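PDB 2YUT: putative short-chain oxidoreductase from Thermus thermophilus, which binds NADP and is probably an NADP-dependent oxidoreductase of the short-chain dehydrogenase/reductase type, with a substrate not yet identified. Local coordinates for residues L99-V104 and G139-Y144; R124-Q127 and A133-A136. All blocks are in the same frame, centred on the assembly; numbering follows the deposited sequence.

Contact 1 (L99-V104 and G139-Y144); sequences LTAAFV and GALEAY
Ala-101 makes the first touch, its CB meeting CD1 of Leu-141 at 3.7 Å; across this pair the two CA atoms are only 7.8 Å apart, a close approach that the small alanine allows. CG of Leu-141 stands anti to the backbone nitrogen (chi1 177°), and although its CB does not aim at the neighbouring helix, this turn lets the CD1 branch reach it. One residue on, Ala-102 lies against the far end of the Tyr-144 ring. Its CB sits 3.9 Å from Tyr-144 CE2 and equally near the hydroxyl, coming obliquely to the ring. The two residues are also joined through water 1. Tyr-144 OH gives its hydrogen to this water at 2.6 Å, in the plane of the ring, and the water in turn donates to Ala-102 O at 2.7 Å, which ties the hydroxyl to a backbone carbonyl of the opposing helix. A phenylalanine in place of Tyr-144 would probably leave the water without the hydroxyl that donates to it, breaking the bridge to Ala-102 O. Tyr-144 also leans on Leu-98 of the same opposing helix and on Val-82 of the second subunit. Ala-140 meets its own counterpart there, consistent with the helix-bundle interface through which many short-chain dehydrogenases dimerise. Behind the contact, helix 89-107 rests on strand 67-72 of the parallel Rossmann sheet, with Ala-101 and Val-104 on His-72, while helix 54-64 packs against Phe-103.

Contact 2 (R124-Q127 and A133-A136); sequences RYVQ and AYAA. With NAP (NADP nicotinamide-adenine-dinucleotide phosphate), chain B.
The ring of Tyr-134 is met at its edge by two quite different partners, a methyl of Val-126 and the nicotinamide ribose of NADP. Tyr-134 and the nearby Lys-138 fit the Tyr-x-x-x-Lys active-site motif of the short-chain dehydrogenases/reductases, which are built on a Rossmann fold; in relatives that tyrosine is the catalytic acid-base, and a similar role is likely here. Its hydroxyl is hydrogen-bonded to the ribose O2D of NADP, 2.9 Å from Tyr-134 OH to that oxygen, and either group could be the donor. The same OH atom lies 3.8 Å from C6N, close beside the nicotinamide ring. With CG anti to the backbone nitrogen (chi1 -175°), the phenol leaves helix 132-153, its hydroxyl reaches the cofactor and its CD2-CE2 edge is set against the short helix 123-126. There Val-126 CG1 comes in near the ring plane, 3.8 Å from Tyr-134 CE2. His-97 meets the same phenol with its ring plane nearly perpendicular, and Met-93 of helix 89-107 also touches it. The other valine branch turns to the neighbouring alanine, CG2 of Val-126 lying 4.0 Å from CB of Ala-135. That small methyl packs against the end of helix 123-126, 3.6 Å from the carbonyl oxygen of Val-126, while CG of Gln-127 flanks it. The segments share no direct hydrogen bond, but the extended chain of Gln-127 carries its amide to a bridging water, which accepts from Gln-127 NE2 at 3.0 Å and donates to the backbone oxygen of Ala-135.

How the contacts relate
Both contacts use helix 132-153, contact 2 near its start and contact 1 farther along, their centres about 15 Å apart. Contact 1 is wholly buried and joins two long helices beside the sheet; contact 2 is partly buried and closes a short loop nested within the chain that contact 1 spans. Neither has a direct hydrogen bond between its segments; each combines apolar packing with one bridging water, and alanine methyls take part in both, two in contact 1 and one in contact 2. The tyrosines differ in duty: in contact 2 the hydroxyl engages the cofactor, in contact 1 a water. Both also reach the second subunit, where Ala-136 of segment 133-136 packs on the other chain's Tyr-144.

Contact 1 (L99-V104 and G139-Y144)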
loop_
_atom_site.group_PDB
_atom_site.type_symbol
_atom_site.label_atom_id
_atom_site.label_comp_id
_atom_site.label_asym_id
_atom_site.label_seq_id
_atom_site.Cartn_x
_atom_site.Cartn_y
_atom_site.Cartn_z
ATOM N N LEU A 99 -6.373 -5.887 2.170
ATOM C CA LEU A 99 -6.558 -7.145 2.872
ATOM C C LEU A 99 -7.723 -7.950 2.298
ATOM O O LEU A 99 -7.623 -9.167 2.164
ATOM C CB LEU A 99 -6.752 -6.900 4.372
ATOM C CG LEU A 99 -5.566 -6.235 5.092
ATOM C CD1 LEU A 99 -5.811 -6.274 6.589
ATOM C CD2 LEU A 99 -4.260 -6.956 4.765
ATOM N N THR A 100 -8.820 -7.280 1.954
ATOM C CA THR A 100 -9.962 -7.995 1.385
ATOM C C THR A 100 -9.516 -8.706 0.109
ATOM O O THR A 100 -9.815 -9.877 -0.092
ATOM C CB THR A 100 -11.130 -7.044 1.033
ATOM O OG1 THR A 100 -10.692 -6.081 0.064
ATOM C CG2 THR A 100 -11.637 -6.330 2.284
ATOM N N ALA A 101 -8.787 -7.982 -0.736
ATOM C CA ALA A 101 -8.289 -8.506 -2.006
ATOM C C ALA A 101 -7.274 -9.626 -1.810
ATOM O O ALA A 101 -7.325 -10.646 -2.497
ATOM C CB ALA A 101 -7.658 -7.377 -2.821
ATOM N N ALA A 102 -6.354 -9.428 -0.868
ATOM C CA ALA A 102 -5.323 -10.421 -0.588
ATOM C C ALA A 102 -5.935 -11.714 -0.038
ATOM O O ALA A 102 -5.571 -12.804 -0.467
ATOM C CB ALA A 102 -4.295 -9.848 0.405
ATOM N N PHE A 103 -6.864 -11.600 0.908
ATOM C CA PHE A 103 -7.488 -12.801 1.462
ATOM C C PHE A 103 -8.324 -13.522 0.397
ATOM O O PHE A 103 -8.292 -14.746 0.295
ATOM C CB PHE A 103 -8.360 -12.458 2.679
ATOM C CG PHE A 103 -7.585 -11.911 3.853
ATOM C CD1 PHE A 103 -6.232 -12.204 4.015
ATOM C CD2 PHE A 103 -8.216 -11.117 4.807
ATOM C CE1 PHE A 103 -5.519 -11.713 5.112
ATOM C CE2 PHE A 103 -7.512 -10.622 5.908
ATOM C CZ PHE A 103 -6.160 -10.921 6.059
ATOM N N VAL A 104 -9.064 -12.762 -0.400
ATOM C CA VAL A 104 -9.880 -13.358 -1.452
ATOM C C VAL A 104 -9.002 -14.072 -2.485
ATOM O O VAL A 104 -9.258 -15.221 -2.838
ATOM C CB VAL A 104 -10.736 -12.282 -2.174
ATOM C CG1 VAL A 104 -11.276 -12.833 -3.491
ATOM C CG2 VAL A 104 -11.893 -11.858 -1.274
ATOM N N GLY A 139 -2.356 2.230 -4.029
ATOM C CA GLY A 139 -0.993 2.065 -4.486
ATOM C C GLY A 139 -0.520 0.673 -4.106
ATOM O O GLY A 139 0.175 0.008 -4.872
ATOM N N ALA A 140 -0.913 0.228 -2.917
ATOM C CA ALA A 140 -0.538 -1.094 -2.418
ATOM C C ALA A 140 -1.225 -2.201 -3.216
ATOM O O ALA A 140 -0.599 -3.197 -3.580
ATOM C CB ALA A 140 -0.904 -1.216 -0.943
ATOM N N LEU A 141 -2.512 -2.017 -3.487
ATOM C CA LEU A 141 -3.273 -3.009 -4.226
ATOM C C LEU A 141 -2.689 -3.250 -5.608
ATOM O O LEU A 141 -2.523 -4.394 -6.017
ATOM C CB LEU A 141 -4.741 -2.580 -4.363
ATOM C CG LEU A 141 -5.628 -3.528 -5.185
ATOM C CD1 LEU A 141 -5.581 -4.929 -4.579
ATOM C CD2 LEU A 141 -7.061 -3.014 -5.220
ATOM N N GLU A 142 -2.372 -2.175 -6.324
ATOM C CA GLU A 142 -1.824 -2.309 -7.668
ATOM C C GLU A 142 -0.455 -2.975 -7.658
ATOM O O GLU A 142 -0.147 -3.778 -8.537
ATOM C CB GLU A 142 -1.725 -0.941 -8.359
ATOM C CG GLU A 142 -3.038 -0.169 -8.439
ATOM C CD GLU A 142 -2.974 0.992 -9.424
ATOM O OE1 GLU A 142 -1.899 1.614 -9.543
ATOM O OE2 GLU A 142 -3.996 1.292 -10.075
ATOM N N ALA A 143 0.363 -2.647 -6.662
ATOM C CA ALA A 143 1.694 -3.230 -6.561
ATOM C C ALA A 143 1.566 -4.710 -6.235
ATOM O O ALA A 143 2.281 -5.542 -6.788
ATOM C CB ALA A 143 2.517 -2.509 -5.473
ATOM N N TYR A 144 0.646 -5.033 -5.332
ATOM C CA TYR A 144 0.428 -6.416 -4.930
ATOM C C TYR A 144 0.050 -7.284 -6.134
ATOM O O TYR A 144 0.599 -8.372 -6.337
ATOM C CB TYR A 144 -0.694 -6.481 -3.898
ATOM C CG TYR A 144 -0.813 -7.816 -3.203
ATOM C CD1 TYR A 144 0.130 -8.214 -2.253
ATOM C CD2 TYR A 144 -1.879 -8.673 -3.474
ATOM C CE1 TYR A 144 0.014 -9.427 -1.588
ATOM C CE2 TYR A 144 -2.006 -9.892 -2.812
ATOM C CZ TYR A 144 -1.056 -10.260 -1.870
ATOM O OH TYR A 144 -1.175 -11.458 -1.212
HETATM O O HOH W 1 -3.151 -13.044 -1.730
#

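Contact 2 (R124-Q127 and A133-A136)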
loop_
_atom_site.group_PDB
_atom_site.type_symbol
_atom_site.label_atom_id
_atom_site.label_comp_id
_atom_site.label_asym_id
_atom_site.label_seq_id
_atom_site.Cartn_x
_atom_site.Cartn_y
_atom_site.Cartn_z
ATOM N N ARG A 124 -2.449 10.279 -10.498
ATOM C CA ARG A 124 -2.585 11.732 -10.475
ATOM C C ARG A 124 -3.890 12.203 -9.846
ATOM O O ARG A 124 -3.971 13.316 -9.325
ATOM C CB ARG A 124 -2.479 12.299 -11.893
ATOM C CG ARG A 124 -1.194 11.949 -12.619
ATOM C CD ARG A 124 -1.103 12.696 -13.942
ATOM N NE ARG A 124 -0.027 12.195 -14.792
ATOM C CZ ARG A 124 0.004 10.971 -15.314
ATOM N NH1 ARG A 124 -0.983 10.117 -15.073
ATOM N NH2 ARG A 124 1.023 10.600 -16.079
ATOM N N TYR A 125 -4.911 11.354 -9.891
ATOM C CA TYR A 125 -6.213 11.709 -9.343
ATOM C C TYR A 125 -6.393 11.484 -7.845
ATOM O O TYR A 125 -7.100 12.247 -7.187
ATOM C CB TYR A 125 -7.317 10.961 -10.104
ATOM C CG TYR A 125 -7.663 11.596 -11.430
ATOM C CD1 TYR A 125 -6.674 11.861 -12.376
ATOM C CD2 TYR A 125 -8.975 11.964 -11.726
ATOM C CE1 TYR A 125 -6.981 12.483 -13.583
ATOM C CE2 TYR A 125 -9.293 12.586 -12.931
ATOM C CZ TYR A 125 -8.292 12.844 -13.853
ATOM O OH TYR A 125 -8.595 13.477 -15.036
ATOM N N VAL A 126 -5.768 10.446 -7.303
ATOM C CA VAL A 126 -5.922 10.158 -5.880
ATOM C C VAL A 126 -4.755 10.616 -5.011
ATOM O O VAL A 126 -4.925 10.882 -3.820
ATOM C CB VAL A 126 -6.166 8.647 -5.651
ATOM C CG1 VAL A 126 -7.445 8.215 -6.371
ATOM C CG2 VAL A 126 -4.980 7.839 -6.154
ATOM N N GLN A 127 -3.569 10.710 -5.599
ATOM C CA GLN A 127 -2.396 11.140 -4.844
ATOM C C GLN A 127 -2.387 12.652 -4.675
ATOM O O GLN A 127 -1.543 13.353 -5.235
ATOM C CB GLN A 127 -1.127 10.654 -5.540
ATOM C CG GLN A 127 -0.865 9.175 -5.278
ATOM C CD GLN A 127 0.128 8.570 -6.246
ATOM O OE1 GLN A 127 0.948 9.275 -6.831
ATOM N NE2 GLN A 127 0.068 7.251 -6.407
ATOM N N ALA A 133 -4.405 8.309 2.655
ATOM C CA ALA A 133 -4.782 6.966 3.078
ATOM C C ALA A 133 -5.358 6.160 1.905
ATOM O O ALA A 133 -4.906 5.048 1.629
ATOM C CB ALA A 133 -5.784 7.045 4.223
ATOM N N TYR A 134 -6.341 6.729 1.211
ATOM C CA TYR A 134 -6.971 6.065 0.066
ATOM C C TYR A 134 -5.932 5.780 -1.014
ATOM O O TYR A 134 -5.879 4.678 -1.567
ATOM C CB TYR A 134 -8.074 6.952 -0.530
ATOM C CG TYR A 134 -8.860 6.296 -1.655
ATOM C CD1 TYR A 134 -9.971 5.496 -1.380
ATOM C CD2 TYR A 134 -8.493 6.473 -2.989
ATOM C CE1 TYR A 134 -10.700 4.890 -2.406
ATOM C CE2 TYR A 134 -9.220 5.869 -4.029
ATOM C CZ TYR A 134 -10.322 5.081 -3.724
ATOM O OH TYR A 134 -11.053 4.489 -4.728
ATOM N N ALA A 135 -5.116 6.784 -1.321
ATOM C CA ALA A 135 -4.077 6.644 -2.338
ATOM C C ALA A 135 -3.129 5.503 -1.989
ATOM O O ALA A 135 -2.764 4.703 -2.849
ATOM C CB ALA A 135 -3.297 7.949 -2.472
ATOM N N ALA A 136 -2.730 5.438 -0.722
ATOM C CA ALA A 136 -1.821 4.401 -0.252
ATOM C C ALA A 136 -2.427 3.014 -0.449
ATOM O O ALA A 136 -1.761 2.098 -0.935
ATOM C CB ALA A 136 -1.499 4.618 1.227
HETATM P PA NAP B . -19.350 1.447 -2.794
HETATM O O1A NAP B . -19.160 2.208 -1.388
HETATM O O2A NAP B . -20.611 1.808 -3.480
HETATM O O5B NAP B . -19.275 -0.122 -2.453
HETATM C C5B NAP B . -18.208 -0.635 -1.652
HETATM C C4B NAP B . -18.375 -2.141 -1.455
HETATM O O4B NAP B . -17.272 -2.613 -0.661
HETATM C C3B NAP B . -19.654 -2.435 -0.664
HETATM O O3B NAP B . -20.304 -3.589 -1.202
HETATM C C2B NAP B . -19.111 -2.746 0.730
HETATM O O2B NAP B . -19.981 -3.675 1.382
HETATM C C1B NAP B . -17.846 -3.495 0.313
HETATM N N9A NAP B . -16.943 -3.661 1.473
HETATM C C8A NAP B . -16.338 -2.677 2.135
HETATM N N7A NAP B . -15.629 -3.188 3.139
HETATM C C5A NAP B . -15.783 -4.508 3.116
HETATM C C6A NAP B . -15.317 -5.550 3.909
HETATM N N6A NAP B . -14.520 -5.304 4.945
HETATM N N1A NAP B . -15.688 -6.804 3.614
HETATM C C2A NAP B . -16.482 -7.056 2.588
HETATM N N3A NAP B . -16.945 -6.091 1.814
HETATM C C4A NAP B . -16.618 -4.814 2.052
HETATM O O3 NAP B . -18.024 1.794 -3.642
HETATM P PN NAP B . -17.933 1.619 -5.240
HETATM O O1N NAP B . -18.027 2.951 -5.880
HETATM O O2N NAP B . -18.858 0.554 -5.687
HETATM O O5D NAP B . -16.420 1.111 -5.457
HETATM C C5D NAP B . -16.147 -0.242 -5.830
HETATM C C4D NAP B . -14.657 -0.446 -6.122
HETATM O O4D NAP B . -14.306 0.474 -7.174
HETATM C C3D NAP B . -13.807 -0.054 -4.911
HETATM O O3D NAP B . -12.546 -0.728 -4.929
HETATM C C2D NAP B . -13.605 1.438 -5.163
HETATM O O2D NAP B . -12.451 1.931 -4.477
HETATM C C1D NAP B . -13.307 1.372 -6.659
HETATM N N1N NAP B . -13.342 2.696 -7.318
HETATM C C2N NAP B . -14.470 3.516 -7.188
HETATM C C3N NAP B . -14.495 4.761 -7.806
HETATM C C7N NAP B . -15.730 5.656 -7.672
HETATM O O7N NAP B . -15.709 6.825 -8.051
HETATM N N7N NAP B . -16.787 5.073 -7.114
HETATM C C4N NAP B . -13.402 5.191 -8.550
HETATM C C5N NAP B . -12.280 4.380 -8.683
HETATM C C6N NAP B . -12.245 3.134 -8.070
HETATM P P2B NAP B . -21.197 -3.191 2.321
HETATM O O1X NAP B . -21.853 -1.891 1.633
HETATM O O2X NAP B . -22.292 -4.368 2.220
HETATM O O3X NAP B . -20.768 -2.935 3.714
HETATM O O HOH W 2 -2.227 5.503 -5.641
#